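PDB 5J6Q: cell wall binding protein cwp8 from Peptoclostridium difficile, which probably attaches to the clostridial cell wall as part of its protein surface layer, through three CWB2 domains. Local coordinates for residues K508-A513 / K544-L549; T514-A519 / T570-I575; V561-L566 / A588-L593. All coordinates share one frame; numbering follows the deposited sequence.

Contact 1: residues K508-A513 / K544-L549; sequences KYYAGA and KAPIVL
Y510 lays its ring over P546, and this CH-pi contact carries most of the meeting between the end of helix 498-509 and the run into strand 547-549. P546 CB stands 3.4 Å from the ring centroid, only 11° off the normal, while P546 CD packs 3.5 Å from Y510 CD2. The ring and the pyrrolidine pass one another, running in opposite senses. With CG anti to its own carbonyl carbon (chi1 -75°), Y510 turns its ring toward P546. The peptide before the proline is covered too, P546 N lying over the same face as CB, 3.4 Å from Y510 CE2. A smaller apolar touch joins A513 CB to P546 CD at 3.8 Å.

The polar part runs through one water, near the plane of the ring at its edge. It lies 2.7 Å from Y510 OH and donates to A545 O at 2.9 Å. No direct hydrogen bond crosses between the segments. Both segments turn here: Y510 to A513 form a type II beta turn, closed by A513 N to Y510 O, and K544, with positive phi, is the C-prime residue of a Schellman motif ending helix 531-542. A435 and R436 of helix 434-438 also touch Y510.

The mixture implies a tyrosine buried by its carbon face against proline, with its hydroxyl linked by water to a backbone carbonyl.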
ATOM      1  N   LYS A 508      31.849  15.558   5.333  1.00 36.28           N
ATOM      2  CA  LYS A 508      32.265  16.902   5.633  1.00 42.55           C
ATOM      3  C   LYS A 508      31.162  17.857   6.010  1.00 41.27           C
ATOM      4  O   LYS A 508      31.341  18.643   6.931  1.00 41.38           O
ATOM      5  CB  LYS A 508      33.011  17.496   4.444  1.00 41.78           C
ATOM      6  CG  LYS A 508      33.495  18.929   4.799  1.00 42.80           C
ATOM      7  CD  LYS A 508      34.479  19.520   3.649  1.00 42.10           C
ATOM      8  CE  LYS A 508      34.767  20.965   4.021  1.00 57.06           C
ATOM      9  NZ  LYS A 508      36.216  21.224   4.039  1.00 61.63           N
ATOM     10  N   TYR A 509      30.024  17.779   5.370  1.00 39.42           N
ATOM     11  CA  TYR A 509      29.053  18.783   5.662  1.00 39.54           C
ATOM     12  C   TYR A 509      27.792  18.418   6.395  1.00 41.30           C
ATOM     13  O   TYR A 509      27.038  19.371   6.628  1.00 40.30           O
ATOM     14  CB  TYR A 509      28.555  19.314   4.329  1.00 33.07           C
ATOM     15  CG  TYR A 509      29.641  20.019   3.537  1.00 42.48           C
ATOM     16  CD1 TYR A 509      30.070  19.515   2.315  1.00 45.86           C
ATOM     17  CD2 TYR A 509      30.183  21.217   3.972  1.00 43.46           C
ATOM     18  CE1 TYR A 509      31.002  20.194   1.535  1.00 51.38           C
ATOM     19  CE2 TYR A 509      31.103  21.926   3.191  1.00 51.45           C
ATOM     20  CZ  TYR A 509      31.500  21.411   1.976  1.00 58.61           C
ATOM     21  OH  TYR A 509      32.350  22.112   1.179  1.00 59.07           O
ATOM     22  N   TYR A 510      27.539  17.129   6.749  1.00 36.24           N
ATOM     23  CA  TYR A 510      26.192  16.892   7.192  1.00 36.09           C
ATOM     24  C   TYR A 510      26.031  16.323   8.544  1.00 36.56           C
ATOM     25  O   TYR A 510      24.965  15.785   8.824  1.00 34.76           O
ATOM     26  CB  TYR A 510      25.493  15.987   6.144  1.00 36.82           C
ATOM     27  CG  TYR A 510      25.144  16.791   4.902  1.00 33.27           C
ATOM     28  CD1 TYR A 510      25.918  16.703   3.755  1.00 33.40           C
ATOM     29  CD2 TYR A 510      24.041  17.641   4.900  1.00 23.93           C
ATOM     30  CE1 TYR A 510      25.593  17.460   2.625  1.00 32.99           C
ATOM     31  CE2 TYR A 510      23.714  18.396   3.795  1.00 25.70           C
ATOM     32  CZ  TYR A 510      24.509  18.298   2.634  1.00 32.57           C
ATOM     33  OH  TYR A 510      24.188  19.048   1.534  1.00 33.95           O
ATOM     34  N   ALA A 511      27.052  16.477   9.433  1.00 36.31           N
ATOM     35  CA  ALA A 511      26.931  16.005  10.780  1.00 37.82           C
ATOM     36  C   ALA A 511      25.609  16.631  11.352  1.00 41.47           C
ATOM     37  O   ALA A 511      25.326  17.812  11.087  1.00 39.45           O
ATOM     38  CB  ALA A 511      28.168  16.463  11.612  1.00 40.48           C
ATOM     39  N   GLY A 512      24.825  15.881  12.097  1.00 40.73           N
ATOM     40  CA  GLY A 512      23.614  16.474  12.627  1.00 47.58           C
ATOM     41  C   GLY A 512      22.401  16.575  11.694  1.00 48.99           C
ATOM     42  O   GLY A 512      21.352  16.987  12.191  1.00 46.62           O
ATOM     43  N   ALA A 513      22.481  16.200  10.361  1.00 42.43           N
ATOM     44  CA  ALA A 513      21.300  16.342   9.516  1.00 34.27           C
ATOM     45  C   ALA A 513      20.141  15.452  10.103  1.00 34.31           C
ATOM     46  O   ALA A 513      20.381  14.358  10.681  1.00 32.95           O
ATOM     47  CB  ALA A 513      21.614  15.923   8.040  1.00 34.34           C
ATOM     48  N   LYS A 544      18.180  21.190   4.633  1.00 41.41           N
ATOM     49  CA  LYS A 544      19.588  21.085   5.146  1.00 41.71           C
ATOM     50  C   LYS A 544      20.010  19.618   5.223  1.00 42.97           C
ATOM     51  O   LYS A 544      20.646  19.186   6.193  1.00 40.85           O
ATOM     52  CB  LYS A 544      19.719  21.747   6.507  1.00 42.26           C
ATOM     53  CG  LYS A 544      18.928  23.090   6.543  1.00 51.52           C
ATOM     54  CD  LYS A 544      19.263  23.935   7.822  1.00 60.56           C
ATOM     55  CE  LYS A 544      19.353  25.449   7.542  1.00 60.77           C
ATOM     56  NZ  LYS A 544      18.173  26.006   6.823  1.00 55.65           N
ATOM     57  N   ALA A 545      19.727  18.846   4.127  1.00 35.21           N
ATOM     58  CA  ALA A 545      19.916  17.422   4.233  1.00 27.44           C
ATOM     59  C   ALA A 545      20.729  16.994   2.986  1.00 29.37           C
ATOM     60  O   ALA A 545      20.720  17.683   1.979  1.00 29.14           O
ATOM     61  CB  ALA A 545      18.472  16.740   4.206  1.00 28.27           C
ATOM     62  N   PRO A 546      21.468  15.899   3.082  1.00 30.11           N
ATOM     63  CA  PRO A 546      22.266  15.455   1.918  1.00 28.73           C
ATOM     64  C   PRO A 546      21.469  14.461   0.916  1.00 29.33           C
ATOM     65  O   PRO A 546      20.413  13.928   1.234  1.00 28.46           O
ATOM     66  CB  PRO A 546      23.385  14.686   2.590  1.00 25.86           C
ATOM     67  CG  PRO A 546      22.605  13.897   3.652  1.00 30.70           C
ATOM     68  CD  PRO A 546      21.785  15.097   4.285  1.00 28.79           C
ATOM     69  N   ILE A 547      22.057  14.233  -0.267  1.00 30.04           N
ATOM     70  CA  ILE A 547      21.500  13.314  -1.212  1.00 27.70           C
ATOM     71  C   ILE A 547      22.539  12.161  -1.259  1.00 27.32           C
ATOM     72  O   ILE A 547      23.670  12.383  -1.633  1.00 28.00           O
ATOM     73  CB  ILE A 547      21.274  13.911  -2.609  1.00 32.66           C
ATOM     74  CG1 ILE A 547      20.164  14.964  -2.535  1.00 29.38           C
ATOM     75  CG2 ILE A 547      20.838  12.685  -3.648  1.00 27.54           C
ATOM     76  CD1 ILE A 547      19.873  15.727  -3.878  1.00 31.69           C
ATOM     77  N   VAL A 548      22.177  10.990  -0.781  1.00 24.50           N
ATOM     78  CA  VAL A 548      23.091   9.860  -0.899  1.00 25.23           C
ATOM     79  C   VAL A 548      22.928   9.384  -2.404  1.00 26.57           C
ATOM     80  O   VAL A 548      21.795   9.152  -2.836  1.00 27.53           O
ATOM     81  CB  VAL A 548      22.585   8.771   0.090  1.00 25.70           C
ATOM     82  CG1 VAL A 548      23.302   7.382  -0.137  1.00 22.90           C
ATOM     83  CG2 VAL A 548      22.817   9.275   1.549  1.00 27.56           C
ATOM     84  N   LEU A 549      24.016   9.238  -3.174  1.00 25.32           N
ATOM     85  CA  LEU A 549      23.795   8.767  -4.571  1.00 25.61           C
ATOM     86  C   LEU A 549      24.105   7.270  -4.645  1.00 36.26           C
ATOM     87  O   LEU A 549      25.255   6.793  -4.415  1.00 31.41           O
ATOM     88  CB  LEU A 549      24.720   9.503  -5.519  1.00 26.72           C
ATOM     89  CG  LEU A 549      24.392  10.996  -5.647  1.00 32.94           C
ATOM     90  CD1 LEU A 549      25.510  11.646  -6.462  1.00 29.05           C
ATOM     91  CD2 LEU A 549      22.976  11.254  -6.265  1.00 26.59           C
TER
HETATM   92  O   HOH W   1      21.753  20.312   1.579  1.00 28.13           O

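Contact 2: residues T514-A519 / T570-I575; sequences TKAYVA and TKLVQI. With SO4 (sulfate ion), chain H.
K515 and K571 run alongside each other in the same direction, with K515 CE pressed to 3.5 Å from K571 CD, tighter than usual for two carbons. K571 CG is anti to the backbone N (chi1 -160°) and the chain beyond is extended, whereas K515 bends at chi3. Both ammonium groups donate to O3 of a sulfate, K515 NZ at 2.7 Å and K571 NZ at 3.0 Å. The anion, together with E283 and E287, which form salt bridges with K571 NZ, probably eases the repulsion of two like charges 4.7 Å apart. K515 NZ and Y517 OH each have a hydrogen bond with S543 OG.

Strands 516-519 and 572-575 are parallel neighbours at the middle of a four-stranded parallel sheet of the third CWB2 domain. Helices 531-542 and 556-565 make its beta-alpha-beta crossovers, from 516-519 to 547-549 and on to 572-575; edge strand 286-289 comes from much earlier in the chain. A516 N donates to K571 O, and its O accepts V573 N at 2.9 Å. V518 does likewise, its N reaching V573 O and its O taking I575 N. Y517 N and O instead serve P546 and V548 of the next strand. T570 N reaches T514 O at 2.8 Å from above the carbonyl plane.

V573 CG2 lies over one face of the Y517 ring, toward its rim. V518 CG1 meets L572 CD1 at 3.9 Å, on the face packed by I584 and I587 of helix 581-590.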
ATOM      1  N   THR A 514      18.925  15.947   9.968  1.00 33.62           N
ATOM      2  CA  THR A 514      17.762  15.272  10.506  1.00 38.79           C
ATOM      3  C   THR A 514      16.984  14.546   9.358  1.00 41.44           C
ATOM      4  O   THR A 514      15.944  13.914   9.614  1.00 42.08           O
ATOM      5  CB  THR A 514      16.923  16.294  11.243  1.00 41.31           C
ATOM      6  OG1 THR A 514      16.700  17.378  10.364  1.00 46.58           O
ATOM      7  CG2 THR A 514      17.668  16.835  12.522  1.00 40.87           C
ATOM      8  N   LYS A 515      17.546  14.547   8.123  1.00 37.85           N
ATOM      9  CA  LYS A 515      16.918  13.834   7.013  1.00 38.52           C
ATOM     10  C   LYS A 515      17.989  13.355   6.052  1.00 42.71           C
ATOM     11  O   LYS A 515      19.127  13.941   5.991  1.00 41.19           O
ATOM     12  CB  LYS A 515      15.999  14.787   6.227  1.00 39.38           C
ATOM     13  CG  LYS A 515      14.548  14.420   6.274  1.00 48.81           C
ATOM     14  CD  LYS A 515      13.793  15.372   5.335  1.00 49.57           C
ATOM     15  CE  LYS A 515      12.427  15.784   5.786  1.00 47.53           C
ATOM     16  NZ  LYS A 515      12.023  16.933   4.955  1.00 46.02           N
ATOM     17  N   ALA A 516      17.635  12.337   5.269  1.00 33.24           N
ATOM     18  CA  ALA A 516      18.561  11.860   4.222  1.00 37.32           C
ATOM     19  C   ALA A 516      17.697  11.671   2.981  1.00 34.21           C
ATOM     20  O   ALA A 516      16.556  11.122   3.072  1.00 37.00           O
ATOM     21  CB  ALA A 516      19.238  10.501   4.622  1.00 35.38           C
ATOM     22  N   TYR A 517      18.152  12.173   1.903  1.00 28.08           N
ATOM     23  CA  TYR A 517      17.491  11.909   0.647  1.00 29.94           C
ATOM     24  C   TYR A 517      18.373  10.853  -0.154  1.00 29.51           C
ATOM     25  O   TYR A 517      19.592  10.803   0.059  1.00 29.60           O
ATOM     26  CB  TYR A 517      17.493  13.201  -0.143  1.00 28.99           C
ATOM     27  CG  TYR A 517      16.441  14.182   0.357  1.00 44.20           C
ATOM     28  CD1 TYR A 517      16.653  14.943   1.490  1.00 40.14           C
ATOM     29  CD2 TYR A 517      15.230  14.335  -0.303  1.00 45.52           C
ATOM     30  CE1 TYR A 517      15.705  15.839   1.957  1.00 45.19           C
ATOM     31  CE2 TYR A 517      14.254  15.218   0.159  1.00 42.59           C
ATOM     32  CZ  TYR A 517      14.508  15.969   1.294  1.00 48.16           C
ATOM     33  OH  TYR A 517      13.556  16.791   1.794  1.00 35.39           O
ATOM     34  N   VAL A 518      17.804  10.060  -1.097  1.00 28.58           N
ATOM     35  CA  VAL A 518      18.707   9.101  -1.866  1.00 23.61           C
ATOM     36  C   VAL A 518      18.267   9.119  -3.342  1.00 26.85           C
ATOM     37  O   VAL A 518      17.057   9.195  -3.595  1.00 27.32           O
ATOM     38  CB  VAL A 518      18.619   7.684  -1.193  1.00 30.51           C
ATOM     39  CG1 VAL A 518      17.203   7.175  -1.035  1.00 32.61           C
ATOM     40  CG2 VAL A 518      19.426   6.651  -1.963  1.00 21.24           C
ATOM     41  N   ALA A 519      19.226   9.063  -4.314  1.00 26.79           N
ATOM     42  CA  ALA A 519      18.836   9.126  -5.694  1.00 22.07           C
ATOM     43  C   ALA A 519      19.798   8.302  -6.559  1.00 25.06           C
ATOM     44  O   ALA A 519      20.893   8.025  -6.123  1.00 29.65           O
ATOM     45  CB  ALA A 519      18.904  10.596  -6.122  1.00 21.46           C
ATOM     46  N   THR A 570      15.488  11.389  10.802  1.00 42.52           N
ATOM     47  CA  THR A 570      14.248  10.743  11.238  1.00 43.74           C
ATOM     48  C   THR A 570      13.351  10.542  10.068  1.00 47.83           C
ATOM     49  O   THR A 570      12.152  10.310  10.248  1.00 49.63           O
ATOM     50  CB  THR A 570      13.556  11.582  12.348  1.00 49.90           C
ATOM     51  OG1 THR A 570      13.322  12.915  11.864  1.00 53.54           O
ATOM     52  CG2 THR A 570      14.421  11.619  13.640  1.00 52.13           C
ATOM     53  N   LYS A 571      13.949  10.530   8.833  1.00 45.83           N
ATOM     54  CA  LYS A 571      13.187  10.383   7.596  1.00 38.75           C
ATOM     55  C   LYS A 571      14.138  10.074   6.418  1.00 35.99           C
ATOM     56  O   LYS A 571      15.202  10.747   6.251  1.00 36.68           O
ATOM     57  CB  LYS A 571      12.401  11.715   7.301  1.00 36.65           C
ATOM     58  CG  LYS A 571      11.221  11.515   6.346  1.00 38.56           C
ATOM     59  CD  LYS A 571      10.634  12.814   5.843  1.00 38.87           C
ATOM     60  CE  LYS A 571       9.267  12.499   5.262  1.00 40.13           C
ATOM     61  NZ  LYS A 571       8.625  13.646   4.554  1.00 37.49           N
ATOM     62  N   LEU A 572      13.818   9.106   5.643  1.00 31.78           N
ATOM     63  CA  LEU A 572      14.599   8.785   4.411  1.00 30.27           C
ATOM     64  C   LEU A 572      13.654   9.064   3.233  1.00 32.01           C
ATOM     65  O   LEU A 572      12.573   8.500   3.179  1.00 34.32           O
ATOM     66  CB  LEU A 572      15.025   7.352   4.531  1.00 33.82           C
ATOM     67  CG  LEU A 572      15.801   6.756   3.372  1.00 33.40           C
ATOM     68  CD1 LEU A 572      16.964   7.676   2.865  1.00 37.83           C
ATOM     69  CD2 LEU A 572      16.296   5.449   3.919  1.00 42.17           C
ATOM     70  N   VAL A 573      13.980  10.019   2.357  1.00 33.79           N
ATOM     71  CA  VAL A 573      13.105  10.322   1.212  1.00 34.93           C
ATOM     72  C   VAL A 573      13.807   9.757  -0.051  1.00 37.99           C
ATOM     73  O   VAL A 573      14.876  10.256  -0.379  1.00 44.16           O
ATOM     74  CB  VAL A 573      12.916  11.836   1.052  1.00 32.36           C
ATOM     75  CG1 VAL A 573      12.041  12.179  -0.135  1.00 26.18           C
ATOM     76  CG2 VAL A 573      12.346  12.469   2.346  1.00 31.78           C
ATOM     77  N   GLN A 574      13.273   8.760  -0.737  1.00 34.02           N
ATOM     78  CA  GLN A 574      13.867   8.296  -2.039  1.00 26.29           C
ATOM     79  C   GLN A 574      13.365   9.146  -3.247  1.00 26.04           C
ATOM     80  O   GLN A 574      12.167   9.259  -3.401  1.00 29.47           O
ATOM     81  CB  GLN A 574      13.418   6.821  -2.348  1.00 29.09           C
ATOM     82  CG  GLN A 574      13.754   6.397  -3.799  1.00 26.38           C
ATOM     83  CD  GLN A 574      13.618   4.904  -3.920  1.00 35.32           C
ATOM     84  OE1 GLN A 574      13.863   4.177  -2.962  1.00 33.43           O
ATOM     85  NE2 GLN A 574      13.061   4.434  -5.036  1.00 27.75           N
ATOM     86  N   ILE A 575      14.216   9.699  -4.101  1.00 25.14           N
ATOM     87  CA  ILE A 575      13.768  10.406  -5.292  1.00 26.27           C
ATOM     88  C   ILE A 575      13.829   9.417  -6.509  1.00 30.58           C
ATOM     89  O   ILE A 575      14.941   8.869  -6.746  1.00 30.03           O
ATOM     90  CB  ILE A 575      14.718  11.598  -5.699  1.00 25.85           C
ATOM     91  CG1 ILE A 575      14.946  12.582  -4.453  1.00 30.60           C
ATOM     92  CG2 ILE A 575      14.089  12.446  -6.893  1.00 20.36           C
ATOM     93  CD1 ILE A 575      13.620  12.933  -3.915  1.00 22.40           C
TER
HETATM   94  S   SO4 H 707      10.488  15.403   1.747  1.00 75.60           S
HETATM   95  O1  SO4 H 707      11.571  14.961   0.855  1.00 77.70           O
HETATM   96  O2  SO4 H 707       9.192  14.547   1.403  1.00 69.86           O
HETATM   97  O3  SO4 H 707      10.719  15.298   3.223  1.00 71.55           O
HETATM   98  O4  SO4 H 707      10.519  16.774   1.290  1.00 75.77           O

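Contact 3: residues V561-L566 / A588-L593; sequences VVELRL and AEKINL. With SO4 (sulfate ion), chain G.
E563 and K590 bring their CA atoms within 4.8 Å where helices 556-565 and 581-590 run out beside each other, and L566 and I591, each the first residue to leave helical angles, approach to 5.5 Å. This is helix-end packing in the alpha/beta CWB2 fold, with helix 581-590 also covering V518 and L572 of the parallel sheet. The second helix closes in a Schellman motif, N592 taking the C-prime place with positive phi.

Side chains meet mainly through carbon. V562 CG1, set anti to its backbone N by a chi1 of 164°, touches both residues of the facing segment: it comes 3.7 Å from K590 CB, the two side chains crossing at about a right angle, and presses to 3.4 Å from I591 CG2, closer than usual for such a pair. That same methyl of I591, anti to its own carbonyl carbon, touches L566 CB at 3.7 Å.

K590 points its CB at the facing helix, and its bent chain rests CD on E563 CB at 3.9 Å. The charged tips, E563 OE1 and K590 NZ, stay 4.3 Å apart, too far for a salt bridge, though some attraction is likely. K590 NZ instead forms a salt bridge with a sulfate. A different sulfate is held by R565, whose NH1 donates to O3 in the guanidinium plane. L566 O abuts I591 CB at 3.2 Å.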
ATOM      1  N   VAL A 561      30.206   6.678   6.488  1.00 35.21           N
ATOM      2  CA  VAL A 561      29.829   8.048   6.757  1.00 36.50           C
ATOM      3  C   VAL A 561      28.404   8.208   7.159  1.00 34.29           C
ATOM      4  O   VAL A 561      28.090   9.130   8.002  1.00 29.42           O
ATOM      5  CB  VAL A 561      30.154   9.071   5.631  1.00 36.15           C
ATOM      6  CG1 VAL A 561      31.597   8.846   5.115  1.00 33.46           C
ATOM      7  CG2 VAL A 561      29.133   8.999   4.550  1.00 36.43           C
ATOM      8  N   VAL A 562      27.489   7.380   6.584  1.00 30.47           N
ATOM      9  CA  VAL A 562      26.129   7.528   6.987  1.00 32.94           C
ATOM     10  C   VAL A 562      26.039   7.167   8.518  1.00 34.96           C
ATOM     11  O   VAL A 562      25.334   7.820   9.269  1.00 31.52           O
ATOM     12  CB  VAL A 562      25.260   6.615   6.058  1.00 38.54           C
ATOM     13  CG1 VAL A 562      23.876   6.417   6.672  1.00 40.71           C
ATOM     14  CG2 VAL A 562      25.132   7.237   4.635  1.00 35.76           C
ATOM     15  N   GLU A 563      26.689   6.067   8.908  1.00 34.27           N
ATOM     16  CA  GLU A 563      26.718   5.589  10.284  1.00 35.24           C
ATOM     17  C   GLU A 563      27.249   6.708  11.208  1.00 37.74           C
ATOM     18  O   GLU A 563      26.724   6.855  12.287  1.00 37.73           O
ATOM     19  CB  GLU A 563      27.616   4.337  10.330  1.00 34.94           C
ATOM     20  CG  GLU A 563      28.113   3.909  11.671  1.00 37.94           C
ATOM     21  CD  GLU A 563      28.789   2.564  11.665  1.00 44.22           C
ATOM     22  OE1 GLU A 563      28.254   1.684  12.303  1.00 50.32           O
ATOM     23  OE2 GLU A 563      29.853   2.388  11.046  1.00 46.04           O
ATOM     24  N   LEU A 564      28.302   7.506  10.780  1.00 36.70           N
ATOM     25  CA  LEU A 564      28.846   8.597  11.643  1.00 34.78           C
ATOM     26  C   LEU A 564      28.042   9.856  11.629  1.00 37.97           C
ATOM     27  O   LEU A 564      27.881  10.508  12.680  1.00 37.54           O
ATOM     28  CB  LEU A 564      30.254   9.012  11.169  1.00 37.03           C
ATOM     29  CG  LEU A 564      31.301   7.940  11.368  1.00 35.18           C
ATOM     30  CD1 LEU A 564      32.668   8.417  10.782  1.00 28.84           C
ATOM     31  CD2 LEU A 564      31.349   7.692  12.922  1.00 39.69           C
ATOM     32  N   ARG A 565      27.496  10.232  10.447  1.00 34.65           N
ATOM     33  CA  ARG A 565      26.881  11.545  10.343  1.00 35.14           C
ATOM     34  C   ARG A 565      25.414  11.610  10.414  1.00 37.05           C
ATOM     35  O   ARG A 565      24.924  12.724  10.662  1.00 37.01           O
ATOM     36  CB  ARG A 565      27.275  12.236   8.959  1.00 34.81           C
ATOM     37  CG  ARG A 565      28.809  12.348   8.735  1.00 37.25           C
ATOM     38  CD  ARG A 565      29.440  13.493   9.508  1.00 46.79           C
ATOM     39  NE  ARG A 565      29.826  12.982  10.785  1.00 67.97           N
ATOM     40  CZ  ARG A 565      31.058  12.973  11.279  1.00 63.74           C
ATOM     41  NH1 ARG A 565      31.282  12.477  12.483  1.00 64.59           N
ATOM     42  NH2 ARG A 565      32.072  13.470  10.568  1.00 47.63           N
ATOM     43  N   LEU A 566      24.678  10.510  10.215  1.00 34.76           N
ATOM     44  CA  LEU A 566      23.218  10.789  10.035  1.00 39.29           C
ATOM     45  C   LEU A 566      22.352  10.106  10.990  1.00 40.80           C
ATOM     46  O   LEU A 566      21.194   9.806  10.742  1.00 42.69           O
ATOM     47  CB  LEU A 566      22.863  10.347   8.557  1.00 37.29           C
ATOM     48  CG  LEU A 566      23.713  11.061   7.532  1.00 35.03           C
ATOM     49  CD1 LEU A 566      23.306  10.562   6.049  1.00 31.54           C
ATOM     50  CD2 LEU A 566      23.558  12.571   7.529  1.00 25.84           C
ATOM     51  N   ALA A 588      18.540   2.827   6.172  1.00 43.55           N
ATOM     52  CA  ALA A 588      17.705   2.822   7.343  1.00 43.33           C
ATOM     53  C   ALA A 588      18.430   2.220   8.620  1.00 46.75           C
ATOM     54  O   ALA A 588      18.298   2.744   9.752  1.00 41.18           O
ATOM     55  CB  ALA A 588      16.429   2.008   7.046  1.00 43.28           C
ATOM     56  N   GLU A 589      19.127   1.126   8.413  1.00 45.40           N
ATOM     57  CA  GLU A 589      19.844   0.393   9.410  1.00 48.49           C
ATOM     58  C   GLU A 589      20.928   1.309  10.043  1.00 52.92           C
ATOM     59  O   GLU A 589      20.882   1.506  11.257  1.00 51.66           O
ATOM     60  CB  GLU A 589      20.487  -0.862   8.790  1.00 46.68           C
ATOM     61  CG  GLU A 589      21.247  -1.657   9.823  1.00 53.06           C
ATOM     62  CD  GLU A 589      22.193  -2.699   9.257  1.00 66.41           C
ATOM     63  OE1 GLU A 589      22.099  -3.094   8.052  1.00 67.33           O
ATOM     64  OE2 GLU A 589      23.069  -3.124  10.040  1.00 71.54           O
ATOM     65  N   LYS A 590      21.866   1.864   9.226  1.00 50.42           N
ATOM     66  CA  LYS A 590      22.917   2.774   9.689  1.00 45.97           C
ATOM     67  C   LYS A 590      22.455   3.985  10.443  1.00 47.75           C
ATOM     68  O   LYS A 590      23.112   4.376  11.437  1.00 48.88           O
ATOM     69  CB  LYS A 590      23.736   3.222   8.499  1.00 45.87           C
ATOM     70  CG  LYS A 590      24.369   2.007   7.816  1.00 33.03           C
ATOM     71  CD  LYS A 590      25.630   1.538   8.576  1.00 39.19           C
ATOM     72  CE  LYS A 590      25.420   0.124   9.058  1.00 52.09           C
ATOM     73  NZ  LYS A 590      26.683  -0.656   9.064  1.00 59.02           N
ATOM     74  N   ILE A 591      21.387   4.625  10.011  1.00 44.50           N
ATOM     75  CA  ILE A 591      20.907   5.811  10.756  1.00 44.64           C
ATOM     76  C   ILE A 591      19.936   5.463  11.860  1.00 47.20           C
ATOM     77  O   ILE A 591      19.375   6.397  12.463  1.00 49.79           O
ATOM     78  CB  ILE A 591      20.244   6.847   9.806  1.00 47.41           C
ATOM     79  CG1 ILE A 591      18.835   6.350   9.314  1.00 48.41           C
ATOM     80  CG2 ILE A 591      21.172   7.073   8.610  1.00 50.14           C
ATOM     81  CD1 ILE A 591      18.244   7.217   8.182  1.00 45.20           C
ATOM     82  N   ASN A 592      19.715   4.141  12.140  1.00 49.78           N
ATOM     83  CA  ASN A 592      18.771   3.737  13.205  1.00 58.55           C
ATOM     84  C   ASN A 592      17.385   4.304  13.006  1.00 59.22           C
ATOM     85  O   ASN A 592      16.741   4.771  13.946  1.00 58.97           O
ATOM     86  CB  ASN A 592      19.265   4.241  14.608  1.00 66.67           C
ATOM     87  CG  ASN A 592      20.444   3.500  15.171  1.00 67.37           C
ATOM     88  OD1 ASN A 592      21.298   4.107  15.852  1.00 74.52           O
ATOM     89  ND2 ASN A 592      20.548   2.196  15.037  1.00 68.21           N
ATOM     90  N   LEU A 593      16.901   4.267  11.796  1.00 56.13           N
ATOM     91  CA  LEU A 593      15.612   4.861  11.521  1.00 47.69           C
ATOM     92  C   LEU A 593      14.411   4.143  12.170  1.00 43.17           C
ATOM     93  O   LEU A 593      13.465   4.827  12.516  1.00 41.23           O
ATOM     94  CB  LEU A 593      15.441   4.988   9.958  1.00 48.04           C
ATOM     95  CG  LEU A 593      14.177   5.602   9.464  1.00 45.32           C
ATOM     96  CD1 LEU A 593      14.141   7.086   9.800  1.00 48.24           C
ATOM     97  CD2 LEU A 593      14.055   5.333   7.984  1.00 47.23           C
TER
HETATM   98  S   SO4 G 706      34.050  11.509  13.846  1.00 83.48           S
HETATM   99  O1  SO4 G 706      35.088  11.605  14.995  1.00 87.66           O
HETATM  100  O2  SO4 G 706      34.459  10.592  12.863  1.00 80.84           O
HETATM  101  O3  SO4 G 706      33.957  12.834  13.233  1.00 82.51           O
HETATM  102  O4  SO4 G 706      32.771  11.129  14.464  1.00 82.36           O

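The three contacts form one continuous region, with helix 581-590 included in the packing. Contacts 1 and 2, centres about 10 Å apart, share the edge between strands 547-549 and 516-519; just ahead of these strands P546 CD packs 3.4 Å from K515 O. Contact 3 lies about 11 Å from each, measured between centres. L566 bridges it to contact 1, with CD2 3.9 Å from A513 CB, while L593 CD1 reaches K571 N of contact 2 at 3.6 Å. Along the chain contact 2 interleaves with both others. The sulfates are bound separately, at K515 and K571, at R565 and at K590; they probably come from the crystallisation liquor.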